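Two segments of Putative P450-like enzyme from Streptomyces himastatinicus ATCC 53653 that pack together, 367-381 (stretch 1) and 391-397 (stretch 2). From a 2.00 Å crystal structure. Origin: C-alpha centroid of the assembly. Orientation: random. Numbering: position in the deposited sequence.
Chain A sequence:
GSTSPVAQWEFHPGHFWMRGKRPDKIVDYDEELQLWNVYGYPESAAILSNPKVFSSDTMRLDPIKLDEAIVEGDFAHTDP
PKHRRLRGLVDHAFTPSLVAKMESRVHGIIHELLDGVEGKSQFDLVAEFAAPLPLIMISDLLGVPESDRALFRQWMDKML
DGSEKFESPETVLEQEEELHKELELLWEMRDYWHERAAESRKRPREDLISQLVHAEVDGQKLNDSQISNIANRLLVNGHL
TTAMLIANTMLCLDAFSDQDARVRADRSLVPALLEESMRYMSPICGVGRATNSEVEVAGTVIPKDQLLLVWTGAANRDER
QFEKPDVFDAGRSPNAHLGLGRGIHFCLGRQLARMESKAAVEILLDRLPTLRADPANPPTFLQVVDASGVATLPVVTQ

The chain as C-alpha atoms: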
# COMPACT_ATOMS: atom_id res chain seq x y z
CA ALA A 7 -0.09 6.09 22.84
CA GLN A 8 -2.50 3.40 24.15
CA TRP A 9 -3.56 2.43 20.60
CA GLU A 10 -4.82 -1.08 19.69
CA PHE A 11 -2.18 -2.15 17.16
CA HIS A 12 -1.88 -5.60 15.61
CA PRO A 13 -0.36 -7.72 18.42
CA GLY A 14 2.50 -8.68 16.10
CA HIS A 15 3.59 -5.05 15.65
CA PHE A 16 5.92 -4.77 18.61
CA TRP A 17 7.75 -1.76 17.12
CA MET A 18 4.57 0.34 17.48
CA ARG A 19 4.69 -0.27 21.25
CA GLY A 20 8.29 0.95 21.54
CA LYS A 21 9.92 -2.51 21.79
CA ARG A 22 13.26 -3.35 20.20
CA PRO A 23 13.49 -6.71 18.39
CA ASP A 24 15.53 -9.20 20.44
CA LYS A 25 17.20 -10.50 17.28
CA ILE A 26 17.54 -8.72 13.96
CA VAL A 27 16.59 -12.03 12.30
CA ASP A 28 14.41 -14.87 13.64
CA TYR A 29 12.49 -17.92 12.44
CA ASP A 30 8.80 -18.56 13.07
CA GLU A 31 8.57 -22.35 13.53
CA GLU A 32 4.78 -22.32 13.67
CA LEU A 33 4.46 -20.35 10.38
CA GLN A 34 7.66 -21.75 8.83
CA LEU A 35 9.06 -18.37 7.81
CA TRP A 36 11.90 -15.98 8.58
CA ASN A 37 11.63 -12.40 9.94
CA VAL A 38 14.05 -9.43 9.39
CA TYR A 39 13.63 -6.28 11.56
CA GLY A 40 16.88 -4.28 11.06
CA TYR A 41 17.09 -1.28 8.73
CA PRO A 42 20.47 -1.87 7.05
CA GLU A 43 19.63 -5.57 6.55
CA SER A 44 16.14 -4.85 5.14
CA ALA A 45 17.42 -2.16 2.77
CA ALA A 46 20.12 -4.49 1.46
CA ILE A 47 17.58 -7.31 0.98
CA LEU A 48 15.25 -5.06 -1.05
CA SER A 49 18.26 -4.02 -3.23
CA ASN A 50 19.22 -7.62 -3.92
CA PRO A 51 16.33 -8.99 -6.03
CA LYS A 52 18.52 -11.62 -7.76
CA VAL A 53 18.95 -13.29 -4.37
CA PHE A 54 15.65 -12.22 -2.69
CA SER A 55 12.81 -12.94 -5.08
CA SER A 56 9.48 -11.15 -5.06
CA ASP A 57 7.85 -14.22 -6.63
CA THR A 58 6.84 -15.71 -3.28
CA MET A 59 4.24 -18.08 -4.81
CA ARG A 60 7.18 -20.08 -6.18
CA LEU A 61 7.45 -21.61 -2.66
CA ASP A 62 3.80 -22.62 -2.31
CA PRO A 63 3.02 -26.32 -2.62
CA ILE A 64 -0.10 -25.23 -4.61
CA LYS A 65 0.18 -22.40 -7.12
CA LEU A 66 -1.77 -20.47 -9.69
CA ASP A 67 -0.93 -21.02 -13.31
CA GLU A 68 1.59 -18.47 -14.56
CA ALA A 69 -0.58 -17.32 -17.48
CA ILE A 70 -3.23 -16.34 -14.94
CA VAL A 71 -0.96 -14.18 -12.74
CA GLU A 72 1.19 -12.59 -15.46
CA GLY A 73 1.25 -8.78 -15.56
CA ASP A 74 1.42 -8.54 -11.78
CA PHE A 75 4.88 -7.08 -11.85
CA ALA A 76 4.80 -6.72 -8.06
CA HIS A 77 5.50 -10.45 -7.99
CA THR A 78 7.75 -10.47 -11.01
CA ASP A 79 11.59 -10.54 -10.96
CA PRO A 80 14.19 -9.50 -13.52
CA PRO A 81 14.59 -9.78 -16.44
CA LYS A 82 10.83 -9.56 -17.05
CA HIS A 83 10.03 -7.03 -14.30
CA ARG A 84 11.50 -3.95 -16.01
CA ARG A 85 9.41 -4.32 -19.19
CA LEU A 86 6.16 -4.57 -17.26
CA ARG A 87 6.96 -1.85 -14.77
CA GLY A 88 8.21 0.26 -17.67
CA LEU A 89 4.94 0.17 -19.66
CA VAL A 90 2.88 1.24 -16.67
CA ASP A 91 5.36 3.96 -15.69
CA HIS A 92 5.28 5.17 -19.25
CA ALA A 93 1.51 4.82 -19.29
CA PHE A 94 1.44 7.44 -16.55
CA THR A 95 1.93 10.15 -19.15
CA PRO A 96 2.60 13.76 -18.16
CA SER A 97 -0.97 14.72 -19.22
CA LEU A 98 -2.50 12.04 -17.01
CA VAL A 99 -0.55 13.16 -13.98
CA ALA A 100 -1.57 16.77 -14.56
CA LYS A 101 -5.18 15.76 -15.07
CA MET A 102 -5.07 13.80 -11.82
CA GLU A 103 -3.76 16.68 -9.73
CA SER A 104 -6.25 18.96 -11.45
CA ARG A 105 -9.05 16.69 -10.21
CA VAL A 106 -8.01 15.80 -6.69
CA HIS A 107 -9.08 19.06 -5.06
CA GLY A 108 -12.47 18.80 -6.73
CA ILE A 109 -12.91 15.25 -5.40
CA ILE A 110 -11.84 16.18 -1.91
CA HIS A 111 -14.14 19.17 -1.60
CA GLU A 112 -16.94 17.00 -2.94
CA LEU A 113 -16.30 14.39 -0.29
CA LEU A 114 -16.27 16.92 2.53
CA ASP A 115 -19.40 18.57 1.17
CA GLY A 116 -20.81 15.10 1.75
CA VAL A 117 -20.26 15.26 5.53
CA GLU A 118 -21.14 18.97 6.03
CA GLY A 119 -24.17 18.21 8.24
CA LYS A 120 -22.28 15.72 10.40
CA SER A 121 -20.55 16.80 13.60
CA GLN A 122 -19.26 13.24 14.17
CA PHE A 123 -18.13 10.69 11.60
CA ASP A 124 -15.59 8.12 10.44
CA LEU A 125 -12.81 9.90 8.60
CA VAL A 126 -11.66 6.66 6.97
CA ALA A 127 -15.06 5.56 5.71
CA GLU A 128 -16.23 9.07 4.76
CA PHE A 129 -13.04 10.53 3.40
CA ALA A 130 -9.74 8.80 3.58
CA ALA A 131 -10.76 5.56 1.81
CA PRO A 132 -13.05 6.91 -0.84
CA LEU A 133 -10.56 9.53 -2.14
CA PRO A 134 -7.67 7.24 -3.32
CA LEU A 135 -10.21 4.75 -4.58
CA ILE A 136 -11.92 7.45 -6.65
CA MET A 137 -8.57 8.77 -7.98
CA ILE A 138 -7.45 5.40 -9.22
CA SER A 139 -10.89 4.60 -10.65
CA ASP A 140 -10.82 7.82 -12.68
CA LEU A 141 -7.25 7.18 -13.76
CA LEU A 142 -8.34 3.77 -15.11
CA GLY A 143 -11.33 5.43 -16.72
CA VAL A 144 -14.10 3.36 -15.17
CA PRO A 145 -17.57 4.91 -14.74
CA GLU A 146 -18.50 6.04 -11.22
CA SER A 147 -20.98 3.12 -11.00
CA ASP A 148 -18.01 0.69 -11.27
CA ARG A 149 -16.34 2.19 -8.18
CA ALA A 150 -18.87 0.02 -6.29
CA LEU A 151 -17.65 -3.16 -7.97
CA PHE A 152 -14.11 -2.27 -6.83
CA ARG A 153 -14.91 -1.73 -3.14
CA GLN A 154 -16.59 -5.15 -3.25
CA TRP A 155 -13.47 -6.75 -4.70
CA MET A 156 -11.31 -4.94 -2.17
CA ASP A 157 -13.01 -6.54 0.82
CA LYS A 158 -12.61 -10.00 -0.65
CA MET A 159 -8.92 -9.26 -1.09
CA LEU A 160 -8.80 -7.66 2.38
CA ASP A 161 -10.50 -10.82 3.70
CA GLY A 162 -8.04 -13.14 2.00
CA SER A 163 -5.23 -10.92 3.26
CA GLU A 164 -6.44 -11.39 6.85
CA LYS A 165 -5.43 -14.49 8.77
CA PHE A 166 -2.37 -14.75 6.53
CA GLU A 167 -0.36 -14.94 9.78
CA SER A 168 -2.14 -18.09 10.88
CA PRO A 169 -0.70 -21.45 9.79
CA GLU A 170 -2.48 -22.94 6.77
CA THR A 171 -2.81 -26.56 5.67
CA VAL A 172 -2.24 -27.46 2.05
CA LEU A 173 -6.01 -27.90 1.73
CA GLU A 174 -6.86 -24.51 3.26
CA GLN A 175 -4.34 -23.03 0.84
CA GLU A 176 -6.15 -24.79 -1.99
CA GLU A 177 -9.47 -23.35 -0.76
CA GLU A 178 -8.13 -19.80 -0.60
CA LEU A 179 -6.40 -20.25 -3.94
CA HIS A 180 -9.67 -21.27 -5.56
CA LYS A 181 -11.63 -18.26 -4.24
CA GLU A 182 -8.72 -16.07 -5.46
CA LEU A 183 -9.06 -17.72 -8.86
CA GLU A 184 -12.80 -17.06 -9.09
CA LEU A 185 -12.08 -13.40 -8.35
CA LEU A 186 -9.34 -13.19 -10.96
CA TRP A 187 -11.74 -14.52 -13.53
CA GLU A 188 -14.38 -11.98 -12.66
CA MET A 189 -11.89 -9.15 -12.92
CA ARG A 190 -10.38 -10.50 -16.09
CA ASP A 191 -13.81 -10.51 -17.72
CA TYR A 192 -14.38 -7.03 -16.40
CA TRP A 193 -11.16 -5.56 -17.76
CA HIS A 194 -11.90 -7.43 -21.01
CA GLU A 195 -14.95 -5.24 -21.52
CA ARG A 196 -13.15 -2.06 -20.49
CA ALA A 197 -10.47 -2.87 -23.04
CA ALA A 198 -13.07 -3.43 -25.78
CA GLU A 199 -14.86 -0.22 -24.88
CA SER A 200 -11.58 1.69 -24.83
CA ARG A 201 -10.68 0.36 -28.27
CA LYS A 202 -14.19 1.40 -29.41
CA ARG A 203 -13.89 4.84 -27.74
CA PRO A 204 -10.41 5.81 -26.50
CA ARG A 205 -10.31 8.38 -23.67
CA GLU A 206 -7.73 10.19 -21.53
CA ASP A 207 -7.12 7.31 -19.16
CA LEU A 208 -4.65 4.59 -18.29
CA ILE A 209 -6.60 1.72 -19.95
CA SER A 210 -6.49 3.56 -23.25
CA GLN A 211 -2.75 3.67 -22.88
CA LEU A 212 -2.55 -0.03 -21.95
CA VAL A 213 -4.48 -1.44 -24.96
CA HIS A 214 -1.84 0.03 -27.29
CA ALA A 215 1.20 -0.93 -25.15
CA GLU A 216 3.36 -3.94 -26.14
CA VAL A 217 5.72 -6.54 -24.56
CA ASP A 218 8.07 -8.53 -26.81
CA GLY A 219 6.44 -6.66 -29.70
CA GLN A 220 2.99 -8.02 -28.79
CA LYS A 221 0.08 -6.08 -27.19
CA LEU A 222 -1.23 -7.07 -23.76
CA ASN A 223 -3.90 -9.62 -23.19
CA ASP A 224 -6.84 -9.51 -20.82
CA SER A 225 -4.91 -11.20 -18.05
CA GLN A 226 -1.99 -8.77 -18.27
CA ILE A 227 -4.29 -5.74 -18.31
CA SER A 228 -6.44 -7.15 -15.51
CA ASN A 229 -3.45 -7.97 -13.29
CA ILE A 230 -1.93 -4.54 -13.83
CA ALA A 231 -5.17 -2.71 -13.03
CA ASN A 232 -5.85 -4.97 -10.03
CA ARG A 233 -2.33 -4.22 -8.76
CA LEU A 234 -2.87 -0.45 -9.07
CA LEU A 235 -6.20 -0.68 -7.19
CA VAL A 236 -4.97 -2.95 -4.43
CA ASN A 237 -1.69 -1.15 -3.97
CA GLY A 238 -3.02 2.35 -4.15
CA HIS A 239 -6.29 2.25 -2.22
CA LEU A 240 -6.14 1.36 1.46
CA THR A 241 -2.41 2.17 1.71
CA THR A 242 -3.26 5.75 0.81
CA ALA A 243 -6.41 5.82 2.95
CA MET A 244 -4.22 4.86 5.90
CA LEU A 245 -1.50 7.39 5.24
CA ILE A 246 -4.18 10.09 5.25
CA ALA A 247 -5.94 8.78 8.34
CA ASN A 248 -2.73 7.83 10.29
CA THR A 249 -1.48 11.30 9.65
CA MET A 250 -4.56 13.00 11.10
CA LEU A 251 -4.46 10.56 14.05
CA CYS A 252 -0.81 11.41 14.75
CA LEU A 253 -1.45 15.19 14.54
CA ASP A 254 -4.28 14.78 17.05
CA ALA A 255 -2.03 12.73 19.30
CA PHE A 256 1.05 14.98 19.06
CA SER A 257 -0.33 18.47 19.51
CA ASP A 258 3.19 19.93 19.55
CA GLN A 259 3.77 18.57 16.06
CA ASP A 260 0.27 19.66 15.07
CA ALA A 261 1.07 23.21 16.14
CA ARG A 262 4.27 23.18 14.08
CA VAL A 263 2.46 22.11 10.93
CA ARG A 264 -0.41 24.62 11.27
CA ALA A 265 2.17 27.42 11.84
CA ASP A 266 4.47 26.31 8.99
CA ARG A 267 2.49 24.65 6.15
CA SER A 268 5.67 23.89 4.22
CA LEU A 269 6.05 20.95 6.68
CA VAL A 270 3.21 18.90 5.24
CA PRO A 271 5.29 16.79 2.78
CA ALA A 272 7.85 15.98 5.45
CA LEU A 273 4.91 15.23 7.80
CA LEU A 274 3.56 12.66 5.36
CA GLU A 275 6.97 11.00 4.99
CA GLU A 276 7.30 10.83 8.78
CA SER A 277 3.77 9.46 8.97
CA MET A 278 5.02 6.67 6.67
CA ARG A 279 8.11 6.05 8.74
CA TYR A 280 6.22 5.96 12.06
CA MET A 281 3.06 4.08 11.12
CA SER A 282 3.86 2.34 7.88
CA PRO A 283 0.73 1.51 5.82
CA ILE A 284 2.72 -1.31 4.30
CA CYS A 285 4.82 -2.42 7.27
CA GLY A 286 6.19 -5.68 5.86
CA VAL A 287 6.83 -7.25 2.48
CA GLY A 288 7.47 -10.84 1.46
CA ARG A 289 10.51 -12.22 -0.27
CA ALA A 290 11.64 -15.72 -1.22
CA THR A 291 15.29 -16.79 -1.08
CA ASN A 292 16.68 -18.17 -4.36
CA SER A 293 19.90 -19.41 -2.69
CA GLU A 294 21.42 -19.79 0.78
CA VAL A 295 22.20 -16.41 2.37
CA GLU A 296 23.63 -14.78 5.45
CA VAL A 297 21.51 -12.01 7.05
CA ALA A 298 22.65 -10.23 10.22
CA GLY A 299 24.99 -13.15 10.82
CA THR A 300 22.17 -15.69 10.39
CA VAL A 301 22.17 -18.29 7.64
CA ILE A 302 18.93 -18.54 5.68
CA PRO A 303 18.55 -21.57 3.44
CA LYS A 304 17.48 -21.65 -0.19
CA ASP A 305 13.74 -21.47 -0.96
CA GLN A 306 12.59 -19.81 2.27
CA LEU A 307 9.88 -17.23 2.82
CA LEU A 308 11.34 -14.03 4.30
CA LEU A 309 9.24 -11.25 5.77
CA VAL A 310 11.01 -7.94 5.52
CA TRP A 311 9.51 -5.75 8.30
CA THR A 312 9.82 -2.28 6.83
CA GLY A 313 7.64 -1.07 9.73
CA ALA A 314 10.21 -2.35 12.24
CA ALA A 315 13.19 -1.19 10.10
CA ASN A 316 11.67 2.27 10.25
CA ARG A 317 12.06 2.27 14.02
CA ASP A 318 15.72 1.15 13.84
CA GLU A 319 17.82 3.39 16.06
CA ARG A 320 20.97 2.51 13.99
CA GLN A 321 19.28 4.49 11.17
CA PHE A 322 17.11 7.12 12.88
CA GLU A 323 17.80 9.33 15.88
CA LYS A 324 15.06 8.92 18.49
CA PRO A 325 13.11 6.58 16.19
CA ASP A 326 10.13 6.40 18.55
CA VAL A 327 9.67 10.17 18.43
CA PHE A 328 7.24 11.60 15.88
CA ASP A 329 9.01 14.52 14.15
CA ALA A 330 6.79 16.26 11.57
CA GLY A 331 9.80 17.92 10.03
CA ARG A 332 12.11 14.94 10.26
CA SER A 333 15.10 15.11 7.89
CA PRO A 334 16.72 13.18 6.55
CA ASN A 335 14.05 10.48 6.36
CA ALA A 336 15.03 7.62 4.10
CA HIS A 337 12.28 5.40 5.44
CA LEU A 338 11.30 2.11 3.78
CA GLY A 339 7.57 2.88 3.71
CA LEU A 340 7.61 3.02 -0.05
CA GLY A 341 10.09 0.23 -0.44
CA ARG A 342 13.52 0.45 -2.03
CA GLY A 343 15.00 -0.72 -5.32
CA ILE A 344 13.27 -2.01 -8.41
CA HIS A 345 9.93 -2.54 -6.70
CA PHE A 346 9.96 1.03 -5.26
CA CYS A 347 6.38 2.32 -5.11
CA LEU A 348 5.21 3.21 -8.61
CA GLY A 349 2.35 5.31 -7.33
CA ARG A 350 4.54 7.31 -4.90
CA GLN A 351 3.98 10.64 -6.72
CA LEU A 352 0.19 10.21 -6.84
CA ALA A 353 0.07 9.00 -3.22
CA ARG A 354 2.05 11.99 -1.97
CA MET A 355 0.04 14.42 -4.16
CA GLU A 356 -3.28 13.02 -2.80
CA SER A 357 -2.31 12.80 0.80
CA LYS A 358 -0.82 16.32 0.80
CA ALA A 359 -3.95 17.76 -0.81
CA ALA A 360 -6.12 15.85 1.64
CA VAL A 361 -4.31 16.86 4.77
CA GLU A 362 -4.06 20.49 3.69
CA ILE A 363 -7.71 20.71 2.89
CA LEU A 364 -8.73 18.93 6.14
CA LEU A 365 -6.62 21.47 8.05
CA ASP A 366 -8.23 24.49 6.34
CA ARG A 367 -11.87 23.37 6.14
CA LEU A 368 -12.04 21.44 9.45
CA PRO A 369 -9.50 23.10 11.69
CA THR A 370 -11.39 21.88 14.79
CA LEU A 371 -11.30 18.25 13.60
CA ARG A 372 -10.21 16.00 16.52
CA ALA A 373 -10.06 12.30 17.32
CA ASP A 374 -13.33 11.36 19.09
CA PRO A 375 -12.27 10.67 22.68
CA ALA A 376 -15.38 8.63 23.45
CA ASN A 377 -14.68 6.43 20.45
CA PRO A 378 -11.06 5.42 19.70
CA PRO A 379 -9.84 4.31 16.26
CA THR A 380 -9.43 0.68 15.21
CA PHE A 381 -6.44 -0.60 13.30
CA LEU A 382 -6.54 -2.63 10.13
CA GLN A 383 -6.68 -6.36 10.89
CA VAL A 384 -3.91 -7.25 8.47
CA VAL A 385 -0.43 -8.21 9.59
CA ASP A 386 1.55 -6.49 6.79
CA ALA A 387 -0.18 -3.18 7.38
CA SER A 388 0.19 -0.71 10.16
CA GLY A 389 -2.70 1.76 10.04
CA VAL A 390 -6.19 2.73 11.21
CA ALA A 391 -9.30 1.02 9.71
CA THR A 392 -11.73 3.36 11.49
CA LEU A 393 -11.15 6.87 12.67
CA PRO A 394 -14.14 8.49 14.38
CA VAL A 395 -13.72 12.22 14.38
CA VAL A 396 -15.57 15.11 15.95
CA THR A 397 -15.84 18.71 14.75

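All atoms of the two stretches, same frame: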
# COMPACT_ATOMS: atom_id res chain seq x y z
N ARG A 367 -10.42 23.47 6.04
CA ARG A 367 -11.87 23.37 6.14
C ARG A 367 -12.36 22.89 7.51
O ARG A 367 -13.42 23.32 7.97
CB ARG A 367 -12.41 22.36 5.12
CG ARG A 367 -12.10 22.67 3.70
CD ARG A 367 -12.98 21.88 2.67
NE ARG A 367 -14.39 21.74 3.07
CZ ARG A 367 -15.35 21.29 2.26
NH1 ARG A 367 -15.09 21.00 0.99
NH2 ARG A 367 -16.60 21.17 2.70
N LEU A 368 -11.60 22.01 8.18
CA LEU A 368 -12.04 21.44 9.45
C LEU A 368 -10.97 21.60 10.49
O LEU A 368 -10.46 20.62 11.00
CB LEU A 368 -12.39 19.98 9.31
CG LEU A 368 -13.57 19.70 8.36
CD1 LEU A 368 -13.75 18.21 8.17
CD2 LEU A 368 -14.82 20.32 8.94
N PRO A 369 -10.64 22.86 10.81
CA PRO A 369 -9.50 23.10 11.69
C PRO A 369 -9.75 22.59 13.11
O PRO A 369 -8.80 22.45 13.87
CB PRO A 369 -9.37 24.63 11.67
CG PRO A 369 -10.74 25.12 11.39
CD PRO A 369 -11.35 24.11 10.48
N THR A 370 -11.02 22.35 13.45
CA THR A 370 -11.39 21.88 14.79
C THR A 370 -11.46 20.36 14.84
O THR A 370 -11.71 19.80 15.90
CB THR A 370 -12.74 22.45 15.27
OG1 THR A 370 -13.80 21.94 14.46
CG2 THR A 370 -12.74 23.97 15.22
N LEU A 371 -11.26 19.71 13.68
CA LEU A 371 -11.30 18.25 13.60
C LEU A 371 -10.40 17.64 14.69
O LEU A 371 -9.25 18.05 14.85
CB LEU A 371 -10.87 17.79 12.23
CG LEU A 371 -11.24 16.37 11.87
CD1 LEU A 371 -12.72 16.33 11.61
CD2 LEU A 371 -10.48 15.91 10.65
N ARG A 372 -10.95 16.69 15.45
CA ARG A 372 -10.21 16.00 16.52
C ARG A 372 -10.57 14.52 16.56
O ARG A 372 -11.67 14.14 16.14
CB ARG A 372 -10.58 16.59 17.89
CG ARG A 372 -9.96 17.90 18.22
CD ARG A 372 -10.73 18.63 19.35
NE ARG A 372 -11.31 17.73 20.35
CZ ARG A 372 -12.62 17.58 20.57
NH1 ARG A 372 -13.48 18.28 19.84
NH2 ARG A 372 -13.06 16.75 21.50
N ALA A 373 -9.70 13.70 17.12
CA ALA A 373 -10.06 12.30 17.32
C ALA A 373 -11.14 12.27 18.40
O ALA A 373 -11.04 12.99 19.38
CB ALA A 373 -8.83 11.44 17.71
N ASP A 374 -12.20 11.49 18.17
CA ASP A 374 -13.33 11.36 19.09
C ASP A 374 -12.86 10.63 20.34
O ASP A 374 -12.54 9.45 20.28
CB ASP A 374 -14.49 10.60 18.42
CG ASP A 374 -15.82 10.69 19.22
OD1 ASP A 374 -15.79 11.21 20.36
OD2 ASP A 374 -16.87 10.20 18.72
N PRO A 375 -12.82 11.33 21.48
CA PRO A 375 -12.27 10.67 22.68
C PRO A 375 -13.17 9.57 23.24
O PRO A 375 -12.68 8.62 23.87
CB PRO A 375 -12.14 11.82 23.70
CG PRO A 375 -12.97 12.96 23.16
CD PRO A 375 -13.46 12.62 21.77
N ALA A 376 -14.46 9.66 22.97
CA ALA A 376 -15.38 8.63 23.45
C ALA A 376 -15.30 7.38 22.58
O ALA A 376 -15.75 6.31 22.99
CB ALA A 376 -16.81 9.17 23.46
N ASN A 377 -14.65 7.49 21.43
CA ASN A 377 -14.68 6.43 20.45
C ASN A 377 -13.36 6.33 19.71
O ASN A 377 -13.21 6.88 18.63
CB ASN A 377 -15.85 6.75 19.50
CG ASN A 377 -16.16 5.67 18.49
OD1 ASN A 377 -15.65 4.55 18.56
ND2 ASN A 377 -17.06 5.99 17.56
N PRO A 378 -12.41 5.55 20.26
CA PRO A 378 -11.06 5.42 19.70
C PRO A 378 -11.05 4.77 18.33
O PRO A 378 -11.99 4.05 18.01
CB PRO A 378 -10.35 4.49 20.71
CG PRO A 378 -11.11 4.67 21.99
CD PRO A 378 -12.53 4.88 21.58
N PRO A 379 -9.97 4.96 17.55
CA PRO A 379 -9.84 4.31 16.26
C PRO A 379 -9.59 2.80 16.39
O PRO A 379 -9.21 2.32 17.47
CB PRO A 379 -8.60 4.96 15.65
CG PRO A 379 -7.75 5.43 16.91
CD PRO A 379 -8.77 5.70 17.98
N THR A 380 -9.90 2.06 15.32
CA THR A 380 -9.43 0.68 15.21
C THR A 380 -8.39 0.60 14.11
O THR A 380 -8.37 1.43 13.20
CB THR A 380 -10.50 -0.34 14.94
OG1 THR A 380 -11.07 -0.07 13.66
CG2 THR A 380 -11.54 -0.30 15.98
N PHE A 381 -7.49 -0.37 14.26
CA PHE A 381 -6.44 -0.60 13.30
C PHE A 381 -6.77 -1.74 12.38
O PHE A 381 -7.51 -2.68 12.74
CB PHE A 381 -5.11 -0.81 14.05
CG PHE A 381 -4.65 0.44 14.69
CD1 PHE A 381 -5.23 0.87 15.87
CD2 PHE A 381 -3.80 1.29 14.02
CE1 PHE A 381 -4.88 2.08 16.42
CE2 PHE A 381 -3.44 2.51 14.57
CZ PHE A 381 -3.99 2.90 15.76
N ALA A 391 -8.17 1.44 10.57
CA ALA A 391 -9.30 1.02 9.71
C ALA A 391 -10.54 1.90 9.90
O ALA A 391 -11.38 2.06 8.99
CB ALA A 391 -9.65 -0.44 10.00
N THR A 392 -10.64 2.47 11.10
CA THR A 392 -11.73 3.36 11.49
C THR A 392 -11.15 4.53 12.21
O THR A 392 -10.30 4.35 13.10
CB THR A 392 -12.72 2.68 12.46
OG1 THR A 392 -12.01 2.29 13.67
CG2 THR A 392 -13.32 1.47 11.87
N LEU A 393 -11.59 5.73 11.87
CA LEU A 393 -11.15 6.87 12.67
C LEU A 393 -12.30 7.82 12.92
O LEU A 393 -12.47 8.81 12.17
CB LEU A 393 -9.98 7.59 11.99
CG LEU A 393 -9.36 8.78 12.74
CD1 LEU A 393 -8.96 8.45 14.18
CD2 LEU A 393 -8.18 9.30 11.92
N PRO A 394 -13.09 7.56 13.97
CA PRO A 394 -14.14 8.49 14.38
C PRO A 394 -13.58 9.85 14.73
O PRO A 394 -12.61 9.95 15.53
CB PRO A 394 -14.76 7.85 15.62
CG PRO A 394 -14.44 6.44 15.51
CD PRO A 394 -13.08 6.36 14.82
N VAL A 395 -14.14 10.87 14.09
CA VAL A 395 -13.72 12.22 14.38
C VAL A 395 -14.89 13.09 14.80
O VAL A 395 -16.06 12.79 14.49
CB VAL A 395 -12.99 12.84 13.19
CG1 VAL A 395 -11.62 12.18 13.02
CG2 VAL A 395 -13.85 12.75 11.94
N VAL A 396 -14.57 14.13 15.57
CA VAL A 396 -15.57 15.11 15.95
C VAL A 396 -15.12 16.50 15.53
O VAL A 396 -13.94 16.83 15.59
CB VAL A 396 -15.83 15.08 17.48
CG1 VAL A 396 -14.53 15.27 18.25
CG2 VAL A 396 -16.82 16.15 17.87
N THR A 397 -16.07 17.31 15.08
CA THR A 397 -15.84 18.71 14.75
C THR A 397 -16.53 19.54 15.82
O THR A 397 -16.08 20.64 16.15
CB THR A 397 -16.39 19.10 13.36
OG1 THR A 397 -17.81 18.95 13.35
CG2 THR A 397 -15.78 18.22 12.28
O HOH W 1 -11.18 8.11 17.15
O HOH W 2 -13.20 2.96 16.06

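The two stretches pair as antiparallel strands in two short patches of backbone hydrogen bonding, separated by a turn and bridged by water. In the first patch Arg 372 and Val 396 bond reciprocally: Arg 372 N donates to Val 396 O and Val 396 N to Arg 372 O, both at 3.0 Å. Asp 374 N extends the ladder to Pro 394 O (3.1 Å), a fitting partner because proline, lacking an amide hydrogen, can still accept. Arg 372 and Val 396 share one face of the sheet, where Val 396 CG1 lies over a face of the guanidinium, 3.6 Å from Arg 372 NH1. Leu 371 reaches across with its end, placing CD1 3.8 Å from Val 395 CG2, while Thr 370 OG1 donates to Thr 397 O (3.1 Å).

A type I turn from Asp 374 to Asn 377 then interrupts the pairing. Here one water donates to both Asn 377 O and Pro 394 O, spanning the gap. Pro 379 CB packs against Leu 393 CD1 at 3.8 Å, an apolar contact.

Pairing resumes at Thr 380 and Thr 392, whose backbones bond in both directions; Thr 380 O also accepts from Ala 391 N at 2.6 Å. Their side chains share a face, so the short threonine hydroxyls can hydrogen-bond directly, Thr 380 OG1 to Thr 392 OG1, at 2.5 Å.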